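Local coordinates for DNA ligase-like protein Rv0938/MT0965 (Mycobacterium tuberculosis, PDB 4MKY), which is the polymerase domain of the bacterial end-joining enzyme LigD, which with Ku repairs DNA double-strand breaks by processing, gap filling and ligation, at the interface of chains A and B. Numbering follows the deposited sequence. Chains: chain A/B, DNA ligase-like protein Rv0938/MT0965.

The interface of chains A and B. Residues chain A 193, 196-197, 200, 204, 231; chain B 207, 215-217, 219, 222.
Two copies of the polymerase domain meet here in part of a two-fold symmetric homodimeric interface, in which a buttressed salt bridge is flanked by apolar packing. The protein is a monomer, so this pairing may form when two copies meet on an annealed DNA break, or may come from crystal packing; the structure alone does not decide.

A:Lys200 carries much of the contact. Its CG stands anti to the backbone N (chi1 176°), and the chain runs extended until it bends at the last torsion, bringing the ammonium NZ tip to tip against the carboxylate of B:Glu207 in a salt bridge modelled too short for its length to carry weight. A water reinforces the pair, lying 2.7 Å from A:Lys200 NZ and 2.8 Å from B:Glu207 OE2, with the B:Thr215 hydroxyl OG1 as a further partner. The other carboxylate oxygen, B:Glu207 OE1, accepts a hydrogen bond from the side-chain amide NE2 of A:Gln204 at 3.1 Å. This bond is fairly straight (161° at H) and leaves nearly in the amide plane, but reaches OE1 from above the carboxylate plane, the two groups standing almost perpendicular. From its own chain, B:Ser216 N donates to B:Glu207 OE2 (3.2 Å), again from above the carboxylate plane, and so helps position the acid. Together with the lysine, these donors would be expected to favour the ionised carboxylate.

Beside the polar cluster, B:Leu222 lies alongside the A:Lys200 stem, pointing the opposite way, with its CD2 branch against CD; its CD1 branch meets the A:Val197 methyl CG2 at 3.8 Å, the two side chains set aslant. The indole of A:Trp231 points its benzo rim at B:Thr217, where CZ2 is 3.8 Å from the methyl CG2, and at the B:Thr219 hydroxyl. A:Lys200 CB rests over one face of the A:Trp231 indole, 3.5 Å above its plane and displaced toward the rim, while A:Thr196 CG2 abuts the ring edge.

Chain A contributes one side of helix 192-209 and the loop residue A:Trp231 following strand 227-230; chain B contributes B:Glu207 from its own helix 192-209 and the segment running from strand 214-215 into 3-10 helix 220-222.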
ATOM      1  N   ARG A 193     -15.191   8.575   1.379  1.00 29.21           N
ATOM      2  CA  ARG A 193     -14.314   9.045   2.455  1.00 31.57           C
ATOM      3  C   ARG A 193     -14.883   8.629   3.825  1.00 30.79           C
ATOM      4  O   ARG A 193     -14.183   7.998   4.627  1.00 30.20           O
ATOM      5  CB  ARG A 193     -14.106  10.562   2.385  1.00 34.32           C
ATOM      6  CG  ARG A 193     -13.236  11.146   3.502  1.00 37.10           C
ATOM      7  CD  ARG A 193     -13.364  12.684   3.568  1.00 41.06           C
ATOM      8  NE  ARG A 193     -14.786  13.081   3.529  1.00 42.49           N
ATOM      9  CZ  ARG A 193     -15.402  13.586   2.452  1.00 43.50           C
ATOM     10  NH1 ARG A 193     -14.703  13.909   1.377  1.00 44.79           N
ATOM     11  NH2 ARG A 193     -16.720  13.779   2.446  1.00 42.88           N
ATOM     12  N   THR A 196     -14.922   4.784   4.448  1.00 26.67           N
ATOM     13  CA  THR A 196     -13.579   4.334   4.743  1.00 25.44           C
ATOM     14  C   THR A 196     -13.258   4.693   6.197  1.00 25.66           C
ATOM     15  O   THR A 196     -12.999   3.810   7.018  1.00 25.45           O
ATOM     16  CB  THR A 196     -12.605   4.963   3.740  1.00 25.90           C
ATOM     17  OG1 THR A 196     -12.983   4.566   2.411  1.00 24.81           O
ATOM     18  CG2 THR A 196     -11.142   4.533   4.010  1.00 25.64           C
ATOM     19  N   VAL A 197     -13.476   5.949   6.568  1.00 25.70           N
ATOM     20  CA  VAL A 197     -13.354   6.358   7.976  1.00 25.46           C
ATOM     21  C   VAL A 197     -14.061   5.398   8.937  1.00 25.37           C
ATOM     22  O   VAL A 197     -13.477   4.929   9.875  1.00 26.25           O
ATOM     23  CB  VAL A 197     -13.858   7.797   8.168  1.00 25.58           C
ATOM     24  CG1 VAL A 197     -13.989   8.150   9.637  1.00 25.29           C
ATOM     25  CG2 VAL A 197     -12.892   8.751   7.465  1.00 26.16           C
ATOM     26  N   LYS A 200     -12.465   1.821   8.923  1.00 24.99           N
ATOM     27  CA  LYS A 200     -11.197   1.893   9.625  1.00 24.80           C
ATOM     28  C   LYS A 200     -11.441   1.922  11.134  1.00 25.98           C
ATOM     29  O   LYS A 200     -10.879   1.087  11.870  1.00 26.65           O
ATOM     30  CB  LYS A 200     -10.421   3.124   9.132  1.00 25.54           C
ATOM     31  CG  LYS A 200      -9.080   3.414   9.826  1.00 26.24           C
ATOM     32  CD  LYS A 200      -8.659   4.852   9.529  1.00 26.23           C
ATOM     33  CE  LYS A 200      -7.206   5.127   9.902  1.00 27.66           C
ATOM     34  NZ  LYS A 200      -7.066   5.872  11.195  1.00 29.46           N
ATOM     35  N   GLN A 204     -10.076  -0.984  13.697  1.00 25.64           N
ATOM     36  CA  GLN A 204      -9.183  -0.584  14.766  1.00 26.12           C
ATOM     37  C   GLN A 204      -9.779  -0.906  16.125  1.00 26.43           C
ATOM     38  O   GLN A 204      -9.079  -1.298  17.048  1.00 27.32           O
ATOM     39  CB  GLN A 204      -8.866   0.921  14.647  1.00 26.52           C
ATOM     40  CG  GLN A 204      -8.030   1.241  13.413  1.00 26.47           C
ATOM     41  CD  GLN A 204      -7.589   2.690  13.382  1.00 28.49           C
ATOM     42  OE1 GLN A 204      -8.381   3.600  13.691  1.00 30.16           O
ATOM     43  NE2 GLN A 204      -6.326   2.923  13.024  1.00 27.64           N
ATOM     44  N   TRP A 231     -10.358  -2.810   5.654  1.00 23.40           N
ATOM     45  CA  TRP A 231     -11.386  -1.795   5.728  1.00 22.61           C
ATOM     46  C   TRP A 231     -11.183  -0.858   4.548  1.00 23.08           C
ATOM     47  O   TRP A 231     -12.029  -0.025   4.222  1.00 24.28           O
ATOM     48  CB  TRP A 231     -11.221  -1.028   7.053  1.00 22.31           C
ATOM     49  CG  TRP A 231      -9.822  -0.591   7.306  1.00 22.50           C
ATOM     50  CD1 TRP A 231      -8.884  -1.277   7.976  1.00 23.09           C
ATOM     51  CD2 TRP A 231      -9.156   0.604   6.788  1.00 22.82           C
ATOM     52  NE1 TRP A 231      -7.660  -0.632   7.886  1.00 23.55           N
ATOM     53  CE2 TRP A 231      -7.809   0.533   7.184  1.00 23.15           C
ATOM     54  CE3 TRP A 231      -9.580   1.703   6.029  1.00 22.66           C
ATOM     55  CZ2 TRP A 231      -6.847   1.488   6.795  1.00 24.28           C
ATOM     56  CZ3 TRP A 231      -8.645   2.679   5.669  1.00 23.11           C
ATOM     57  CH2 TRP A 231      -7.290   2.559   6.048  1.00 24.72           C
TER
ATOM     58  N   GLU B 207      -2.735   8.451  17.281  1.00 33.26           N
ATOM     59  CA  GLU B 207      -3.935   8.681  16.492  1.00 34.35           C
ATOM     60  C   GLU B 207      -5.194   8.623  17.352  1.00 35.48           C
ATOM     61  O   GLU B 207      -6.042   9.502  17.285  1.00 37.15           O
ATOM     62  CB  GLU B 207      -4.011   7.701  15.342  1.00 34.32           C
ATOM     63  CG  GLU B 207      -5.334   7.706  14.593  1.00 34.79           C
ATOM     64  CD  GLU B 207      -5.269   6.818  13.364  1.00 35.49           C
ATOM     65  OE1 GLU B 207      -4.830   5.653  13.499  1.00 35.55           O
ATOM     66  OE2 GLU B 207      -5.667   7.261  12.268  1.00 35.31           O
ATOM     67  N   THR B 215      -3.163  10.994  11.611  1.00 34.30           N
ATOM     68  CA  THR B 215      -3.601   9.718  11.050  1.00 34.86           C
ATOM     69  C   THR B 215      -2.415   8.732  10.995  1.00 34.44           C
ATOM     70  O   THR B 215      -1.278   9.161  10.757  1.00 34.45           O
ATOM     71  CB  THR B 215      -4.134   9.868   9.629  1.00 35.89           C
ATOM     72  OG1 THR B 215      -4.616   8.597   9.153  1.00 36.15           O
ATOM     73  CG2 THR B 215      -3.020  10.378   8.717  1.00 36.02           C
ATOM     74  N   SER B 216      -2.663   7.455  11.315  1.00 32.79           N
ATOM     75  CA  SER B 216      -1.660   6.400  11.184  1.00 32.33           C
ATOM     76  C   SER B 216      -1.759   5.656   9.857  1.00 33.70           C
ATOM     77  O   SER B 216      -1.111   4.599   9.675  1.00 33.10           O
ATOM     78  CB  SER B 216      -1.847   5.359  12.269  1.00 32.45           C
ATOM     79  OG  SER B 216      -3.138   4.757  12.110  1.00 32.81           O
ATOM     80  N   THR B 217      -2.599   6.155   8.945  1.00 34.33           N
ATOM     81  CA  THR B 217      -2.754   5.462   7.672  1.00 35.33           C
ATOM     82  C   THR B 217      -2.402   6.274   6.451  1.00 35.98           C
ATOM     83  O   THR B 217      -2.588   7.492   6.418  1.00 37.41           O
ATOM     84  CB  THR B 217      -4.123   4.749   7.520  1.00 36.02           C
ATOM     85  OG1 THR B 217      -5.198   5.615   7.937  1.00 37.07           O
ATOM     86  CG2 THR B 217      -4.137   3.521   8.410  1.00 36.36           C
ATOM     87  N   THR B 219      -3.929   6.149   3.535  1.00 38.69           N
ATOM     88  CA  THR B 219      -5.107   6.431   2.720  1.00 39.74           C
ATOM     89  C   THR B 219      -5.165   7.908   2.428  1.00 39.85           C
ATOM     90  O   THR B 219      -5.450   8.686   3.312  1.00 39.43           O
ATOM     91  CB  THR B 219      -6.399   6.046   3.472  1.00 40.14           C
ATOM     92  OG1 THR B 219      -6.314   4.682   3.904  1.00 39.39           O
ATOM     93  CG2 THR B 219      -7.615   6.258   2.579  1.00 41.05           C
ATOM     94  N   LEU B 222      -7.740  10.639   3.472  1.00 42.07           N
ATOM     95  CA  LEU B 222      -7.936  10.794   4.918  1.00 41.38           C
ATOM     96  C   LEU B 222      -6.850  11.649   5.506  1.00 42.04           C
ATOM     97  O   LEU B 222      -6.620  11.642   6.726  1.00 40.29           O
ATOM     98  CB  LEU B 222      -7.849   9.440   5.618  1.00 39.94           C
ATOM     99  CG  LEU B 222      -9.097   8.620   5.971  1.00 40.58           C
ATOM    100  CD1 LEU B 222     -10.109   8.573   4.824  1.00 40.76           C
ATOM    101  CD2 LEU B 222      -8.639   7.232   6.416  1.00 38.46           C
TER
HETATM  102  O   HOH W   1      -7.514   8.430  10.581  1.00 35.97           O